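Local coordinates for protein beta-glucuronidase (uncultured Clostridium sp., PDB 6U7J) that hydrolyses beta-glucuronides as a family 2 glycoside hydrolase of a gut bacterium, and probably helps reactivate estrogens from their glucuronides, at residues W28-D33 against Q68-H73; Y35-F40 against V74-Y79. One frame throughout, in Å; residues are numbered along the deposited sequence.

Interaction 1 (W28-D33 against Q68-H73); sequences WKFKRD and QELRDH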
loop_
_atom_site.group_PDB
_atom_site.type_symbol
_atom_site.label_atom_id
_atom_site.label_comp_id
_atom_site.label_asym_id
_atom_site.label_seq_id
_atom_site.Cartn_x
_atom_site.Cartn_y
_atom_site.Cartn_z
ATOM N N TRP B 28 -29.037 7.888 18.164
ATOM C CA TRP B 28 -29.989 8.990 18.151
ATOM C C TRP B 28 -30.552 9.174 16.747
ATOM O O TRP B 28 -30.014 8.656 15.764
ATOM C CB TRP B 28 -29.328 10.306 18.580
ATOM C CG TRP B 28 -28.799 10.379 19.986
ATOM C CD1 TRP B 28 -28.121 9.412 20.671
ATOM C CD2 TRP B 28 -28.896 11.508 20.864
ATOM N NE1 TRP B 28 -27.788 9.876 21.932
ATOM C CE2 TRP B 28 -28.251 11.159 22.069
ATOM C CE3 TRP B 28 -29.466 12.783 20.743
ATOM C CZ2 TRP B 28 -28.168 12.033 23.152
ATOM C CZ3 TRP B 28 -29.377 13.647 21.810
ATOM C CH2 TRP B 28 -28.729 13.271 23.004
ATOM N N LYS B 29 -31.618 9.964 16.650
ATOM C CA LYS B 29 -32.117 10.399 15.353
ATOM C C LYS B 29 -31.436 11.705 14.969
ATOM O O LYS B 29 -31.035 12.489 15.831
ATOM C CB LYS B 29 -33.638 10.574 15.368
ATOM C CG LYS B 29 -34.394 9.287 15.678
ATOM C CD LYS B 29 -34.025 8.225 14.644
ATOM C CE LYS B 29 -34.683 6.873 14.911
ATOM N NZ LYS B 29 -34.576 5.965 13.719
ATOM N N PHE B 30 -31.326 11.941 13.662
ATOM C CA PHE B 30 -30.436 12.979 13.164
ATOM C C PHE B 30 -30.933 13.499 11.827
ATOM O O PHE B 30 -31.401 12.734 10.983
ATOM C CB PHE B 30 -29.016 12.406 13.036
ATOM C CG PHE B 30 -27.999 13.333 12.423
ATOM C CD1 PHE B 30 -27.944 13.532 11.043
ATOM C CD2 PHE B 30 -27.019 13.921 13.229
ATOM C CE1 PHE B 30 -26.971 14.357 10.486
ATOM C CE2 PHE B 30 -26.040 14.731 12.679
ATOM C CZ PHE B 30 -26.010 14.950 11.304
ATOM N N LYS B 31 -30.770 14.802 11.631
ATOM C CA LYS B 31 -31.103 15.459 10.384
ATOM C C LYS B 31 -30.244 16.709 10.279
ATOM O O LYS B 31 -30.007 17.386 11.283
ATOM C CB LYS B 31 -32.595 15.828 10.336
ATOM C CG LYS B 31 -33.036 16.445 9.029
ATOM C CD LYS B 31 -34.555 16.343 8.837
ATOM C CE LYS B 31 -35.297 17.246 9.778
ATOM N NZ LYS B 31 -36.755 17.271 9.434
ATOM N N ARG B 32 -29.793 17.024 9.072
ATOM C CA ARG B 32 -29.072 18.266 8.859
ATOM C C ARG B 32 -29.991 19.337 8.287
ATOM O O ARG B 32 -31.026 19.044 7.689
ATOM C CB ARG B 32 -27.878 18.035 7.928
ATOM C CG ARG B 32 -28.220 17.930 6.494
ATOM C CD ARG B 32 -26.971 18.099 5.629
ATOM N NE ARG B 32 -27.170 17.428 4.354
ATOM C CZ ARG B 32 -27.529 18.035 3.227
ATOM N NH1 ARG B 32 -27.705 19.346 3.211
ATOM N NH2 ARG B 32 -27.692 17.323 2.111
ATOM N N ASP B 33 -29.600 20.593 8.488
ATOM C CA ASP B 33 -30.247 21.703 7.794
ATOM C C ASP B 33 -30.020 21.601 6.288
ATOM O O ASP B 33 -28.907 21.308 5.833
ATOM C CB ASP B 33 -29.684 23.040 8.282
ATOM C CG ASP B 33 -30.333 23.533 9.576
ATOM O OD1 ASP B 33 -31.363 22.958 10.003
ATOM O OD2 ASP B 33 -29.799 24.507 10.159
ATOM N N GLN B 68 -21.401 12.877 0.598
ATOM C CA GLN B 68 -20.432 13.971 0.644
ATOM C C GLN B 68 -21.038 15.253 1.230
ATOM O O GLN B 68 -20.348 16.002 1.937
ATOM C CB GLN B 68 -19.884 14.210 -0.762
ATOM C CG GLN B 68 -19.060 15.467 -0.933
ATOM C CD GLN B 68 -19.901 16.652 -1.381
ATOM O OE1 GLN B 68 -20.834 16.494 -2.177
ATOM N NE2 GLN B 68 -19.584 17.846 -0.861
ATOM N N GLU B 69 -22.318 15.518 0.967
ATOM C CA GLU B 69 -22.922 16.751 1.460
ATOM C C GLU B 69 -22.970 16.795 2.979
ATOM O O GLU B 69 -22.805 17.865 3.577
ATOM C CB GLU B 69 -24.321 16.929 0.879
ATOM C CG GLU B 69 -24.300 17.406 -0.552
ATOM C CD GLU B 69 -25.440 16.844 -1.358
ATOM O OE1 GLU B 69 -25.228 15.812 -2.046
ATOM O OE2 GLU B 69 -26.542 17.435 -1.303
ATOM N N LEU B 70 -23.193 15.656 3.627
ATOM C CA LEU B 70 -23.146 15.647 5.083
ATOM C C LEU B 70 -21.703 15.765 5.590
ATOM O O LEU B 70 -21.430 16.516 6.534
ATOM C CB LEU B 70 -23.832 14.393 5.620
ATOM C CG LEU B 70 -23.885 14.328 7.150
ATOM C CD1 LEU B 70 -24.597 15.549 7.715
ATOM C CD2 LEU B 70 -24.540 13.040 7.639
ATOM N N ARG B 71 -20.756 15.062 4.956
ATOM C CA ARG B 71 -19.352 15.191 5.356
ATOM C C ARG B 71 -18.886 16.645 5.317
ATOM O O ARG B 71 -18.227 17.115 6.254
ATOM C CB ARG B 71 -18.461 14.318 4.463
ATOM C CG ARG B 71 -16.958 14.308 4.868
ATOM C CD ARG B 71 -16.046 13.785 3.708
ATOM N NE ARG B 71 -16.031 14.705 2.568
ATOM C CZ ARG B 71 -15.721 14.388 1.302
ATOM N NH1 ARG B 71 -15.379 13.148 0.962
ATOM N NH2 ARG B 71 -15.757 15.334 0.366
ATOM N N ASP B 72 -19.253 17.386 4.272
ATOM C CA ASP B 72 -18.788 18.749 4.051
ATOM C C ASP B 72 -19.771 19.816 4.547
ATOM O O ASP B 72 -19.628 20.987 4.185
ATOM C CB ASP B 72 -18.521 18.967 2.563
ATOM C CG ASP B 72 -17.463 18.009 2.002
ATOM O OD1 ASP B 72 -16.668 17.426 2.783
ATOM O OD2 ASP B 72 -17.429 17.856 0.764
ATOM N N HIS B 73 -20.755 19.439 5.358
ATOM C CA HIS B 73 -21.820 20.352 5.781
ATOM C C HIS B 73 -21.274 21.579 6.519
ATOM O O HIS B 73 -20.408 21.471 7.392
ATOM C CB HIS B 73 -22.803 19.585 6.668
ATOM C CG HIS B 73 -23.928 20.414 7.213
ATOM N ND1 HIS B 73 -24.971 20.863 6.435
ATOM C CD2 HIS B 73 -24.188 20.843 8.474
ATOM C CE1 HIS B 73 -25.820 21.546 7.188
ATOM N NE2 HIS B 73 -25.367 21.549 8.431
#

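Interaction 2 (Y35-F40 against V74-Y79); sequences YYKQGF and VGWVWY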
loop_
_atom_site.group_PDB
_atom_site.type_symbol
_atom_site.label_atom_id
_atom_site.label_comp_id
_atom_site.label_asym_id
_atom_site.label_seq_id
_atom_site.Cartn_x
_atom_site.Cartn_y
_atom_site.Cartn_z
ATOM N N TYR B 35 -30.831 24.414 4.464
ATOM C CA TYR B 35 -30.313 25.751 4.209
ATOM C C TYR B 35 -29.925 26.329 5.560
ATOM O O TYR B 35 -30.262 25.770 6.606
ATOM C CB TYR B 35 -31.326 26.636 3.456
ATOM C CG TYR B 35 -32.639 26.841 4.189
ATOM C CD1 TYR B 35 -32.767 27.820 5.170
ATOM C CD2 TYR B 35 -33.749 26.059 3.900
ATOM C CE1 TYR B 35 -33.964 28.015 5.839
ATOM C CE2 TYR B 35 -34.956 26.245 4.573
ATOM C CZ TYR B 35 -35.055 27.226 5.534
ATOM O OH TYR B 35 -36.245 27.409 6.214
ATOM N N TYR B 36 -29.201 27.446 5.537
ATOM C CA TYR B 36 -28.668 28.006 6.775
ATOM C C TYR B 36 -29.784 28.284 7.780
ATOM O O TYR B 36 -30.722 29.036 7.492
ATOM C CB TYR B 36 -27.887 29.282 6.482
ATOM C CG TYR B 36 -27.184 29.832 7.699
ATOM C CD1 TYR B 36 -26.383 29.014 8.486
ATOM C CD2 TYR B 36 -27.324 31.166 8.066
ATOM C CE1 TYR B 36 -25.734 29.511 9.614
ATOM C CE2 TYR B 36 -26.678 31.675 9.197
ATOM C CZ TYR B 36 -25.888 30.842 9.968
ATOM O OH TYR B 36 -25.247 31.338 11.094
ATOM N N LYS B 37 -29.686 27.640 8.947
ATOM C CA LYS B 37 -30.576 27.814 10.096
ATOM C C LYS B 37 -32.014 27.343 9.836
ATOM O O LYS B 37 -32.934 27.765 10.542
ATOM C CB LYS B 37 -30.563 29.271 10.582
ATOM C CG LYS B 37 -29.254 29.658 11.286
ATOM C CD LYS B 37 -29.364 30.993 12.021
ATOM C CE LYS B 37 -29.755 32.116 11.062
ATOM N NZ LYS B 37 -30.268 33.341 11.756
ATOM N N GLN B 38 -32.221 26.433 8.875
ATOM C CA GLN B 38 -33.565 25.945 8.574
ATOM C C GLN B 38 -34.274 25.428 9.819
ATOM O O GLN B 38 -35.443 25.749 10.057
ATOM C CB GLN B 38 -33.513 24.845 7.518
ATOM C CG GLN B 38 -34.875 24.191 7.289
ATOM C CD GLN B 38 -34.837 23.150 6.193
ATOM O OE1 GLN B 38 -33.785 22.578 5.901
ATOM N NE2 GLN B 38 -35.982 22.907 5.566
ATOM N N GLY B 39 -33.576 24.628 10.634
ATOM C CA GLY B 39 -34.201 24.071 11.827
ATOM C C GLY B 39 -34.730 25.131 12.779
ATOM O O GLY B 39 -35.809 24.973 13.361
ATOM N N PHE B 40 -33.968 26.209 12.977
ATOM C CA PHE B 40 -34.432 27.284 13.848
ATOM C C PHE B 40 -35.593 28.025 13.206
ATOM O O PHE B 40 -36.575 28.363 13.881
ATOM C CB PHE B 40 -33.298 28.268 14.156
ATOM C CG PHE B 40 -32.133 27.660 14.883
ATOM C CD1 PHE B 40 -32.316 26.961 16.057
ATOM C CD2 PHE B 40 -30.846 27.799 14.383
ATOM C CE1 PHE B 40 -31.233 26.397 16.726
ATOM C CE2 PHE B 40 -29.757 27.243 15.044
ATOM C CZ PHE B 40 -29.949 26.538 16.216
ATOM N N VAL B 74 -21.778 22.755 6.153
ATOM C CA VAL B 74 -21.498 23.994 6.868
ATOM C C VAL B 74 -22.791 24.471 7.522
ATOM O O VAL B 74 -23.794 24.700 6.838
ATOM C CB VAL B 74 -20.915 25.066 5.941
ATOM C CG1 VAL B 74 -20.846 26.409 6.674
ATOM C CG2 VAL B 74 -19.513 24.649 5.466
ATOM N N GLY B 75 -22.774 24.618 8.844
ATOM C CA GLY B 75 -23.955 25.081 9.557
ATOM C C GLY B 75 -24.409 24.195 10.706
ATOM O O GLY B 75 -23.586 23.725 11.507
ATOM N N TRP B 76 -25.712 23.927 10.773
ATOM C CA TRP B 76 -26.324 23.270 11.920
ATOM C C TRP B 76 -26.909 21.918 11.535
ATOM O O TRP B 76 -27.409 21.726 10.423
ATOM C CB TRP B 76 -27.439 24.137 12.532
ATOM C CG TRP B 76 -26.911 25.390 13.166
ATOM C CD1 TRP B 76 -26.619 26.570 12.542
ATOM C CD2 TRP B 76 -26.585 25.574 14.548
ATOM N NE1 TRP B 76 -26.128 27.476 13.455
ATOM C CE2 TRP B 76 -26.103 26.888 14.693
ATOM C CE3 TRP B 76 -26.651 24.751 15.674
ATOM C CZ2 TRP B 76 -25.699 27.408 15.927
ATOM C CZ3 TRP B 76 -26.238 25.260 16.899
ATOM C CH2 TRP B 76 -25.770 26.580 17.014
ATOM N N VAL B 77 -26.878 20.994 12.494
ATOM C CA VAL B 77 -27.564 19.717 12.392
ATOM C C VAL B 77 -28.373 19.513 13.667
ATOM O O VAL B 77 -28.200 20.224 14.659
ATOM C CB VAL B 77 -26.590 18.541 12.165
ATOM C CG1 VAL B 77 -25.753 18.788 10.906
ATOM C CG2 VAL B 77 -25.672 18.342 13.392
ATOM N N TRP B 78 -29.239 18.500 13.637
ATOM C CA TRP B 78 -30.230 18.274 14.679
ATOM C C TRP B 78 -30.174 16.822 15.127
ATOM O O TRP B 78 -30.312 15.906 14.306
ATOM C CB TRP B 78 -31.631 18.633 14.165
ATOM C CG TRP B 78 -31.731 20.091 13.922
ATOM C CD1 TRP B 78 -31.327 20.771 12.809
ATOM C CD2 TRP B 78 -32.216 21.070 14.840
ATOM N NE1 TRP B 78 -31.540 22.122 12.974
ATOM C CE2 TRP B 78 -32.087 22.332 14.214
ATOM C CE3 TRP B 78 -32.739 21.008 16.138
ATOM C CZ2 TRP B 78 -32.481 23.522 14.838
ATOM C CZ3 TRP B 78 -33.136 22.189 16.753
ATOM C CH2 TRP B 78 -33.009 23.429 16.098
ATOM N N TYR B 79 -29.957 16.619 16.417
ATOM C CA TYR B 79 -30.014 15.312 17.048
ATOM C C TYR B 79 -31.246 15.239 17.937
ATOM O O TYR B 79 -31.658 16.245 18.528
ATOM C CB TYR B 79 -28.805 15.061 17.938
ATOM C CG TYR B 79 -27.461 14.814 17.278
ATOM C CD1 TYR B 79 -26.881 13.551 17.317
ATOM C CD2 TYR B 79 -26.745 15.847 16.680
ATOM C CE1 TYR B 79 -25.643 13.307 16.753
ATOM C CE2 TYR B 79 -25.487 15.612 16.118
ATOM C CZ TYR B 79 -24.952 14.335 16.155
ATOM O OH TYR B 79 -23.714 14.065 15.611
HETATM O O HOH W 1 -25.086 30.244 13.261
HETATM O O HOH W 2 -27.526 25.489 9.216
HETATM O O HOH W 3 -31.150 25.085 12.198
#

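Interaction 1 (W28-D33 against Q68-H73)
In the N-terminal beta-sandwich, the sugar-binding domain of family 2 glycoside hydrolases, the end of strand 20-32 meets the short helix 68-71 and the turn that follows it. No hydrogen bond crosses between the two segments. R32 makes the largest share of the strand's side of the contact. Its CG sits in the crowded position between the backbone N and the carbonyl carbon (chi1 78°), and the chain then runs extended to NE across the H73 ring. R32 CB lies over one face of that imidazole, 4.3 Å from the centroid of the H73 ring, a CH-pi contact displaced toward the rim. R32 CD touches H73 ND1 at 3.5 Å. H73 CE1 lies 3.4 Å from D33 O. Farther out, the guanidinium reaches E69. R32 NH2 and E69 OE2 form a long salt bridge of 3.6 Å, and the two planar groups are turned 59° apart. E69 CB lies over one face of the guanidinium. F30 and L70, both buried, meet tip to tip, with F30 CE1 3.8 Å from L70 CD1, a methyl at the edge of the ring. Y61 and Y79 meet the same phenyl ring. H73 is held from outside the two segments: its NE2 hydrogen-bonds to the backbone O of W76. Just past the helix, D72 takes side-chain bonds from within the segment. R71 grips the D72 carboxylate side-on with NE and NH2, and R71 NH1 hydrogen-bonds to the backbone O of E520 in the second subunit. This side of the helix therefore lies at a subunit interface. D72 OD2 takes two donors: R71 NH2 on its syn lone pair and Q68 NE2, at 2.7 Å, from above the carboxylate plane.

Interaction 2 (Y35-F40 against V74-Y79)
A type II beta turn from Y35 to Q38, closed by Q38 N to Y35 O (3.1 Å), leads into helix 38-41 beside strand 76-85, with the CA atoms of Y36 and G75 6.2 Å apart. F40, W76 and W78 form an aromatic cluster. F40 points its edge at the face of W76 in a T-shaped pair. The planes stand at 75°, and F40 CE2 sits over the centre of the indole, 3.6 Å from W76 CD2. W78 in turn offers its edge to the face of F40, offset toward the rim, with W78 CH2 3.5 Å from F40 CE1. G39 packs its bare backbone on W78, G39 C lying 3.4 Å from W78 CZ2; a CB there would clash with the indole. Three waters bridge the segments. Water 1 joins Y36 OH to W76 NE1, water 2 accepts from the backbone N of K37 and W76, and water 3 accepts from F40 N and W78 NE1. Within the sandwich, F40 also packs on V106 and Y108 of strand 104-109, and both F40 and W78 touch A142 of strand 135-144.

How the interactions relate
From the N terminus the chain runs along strand 20-32, turns into helix 38-41, and later passes through helix 68-71 into strand 76-85. Interaction 1 closes the loop between 28-33 and 68-73. Interaction 2 closes the one between 35-40 and 74-79. Segment 35-40 falls inside the first loop and 74-79 beyond it, so the two loops cross rather than nest. Strands 20-32 and 76-85 are antiparallel neighbours in one sheet, and K31 O to W78 N, 2.7 Å, is a probable hydrogen bond between them. D33 links the contacts again, its OD1 2.8 Å from G39 N. Together they tie two short helices to the same strand pair of the sugar-binding domain.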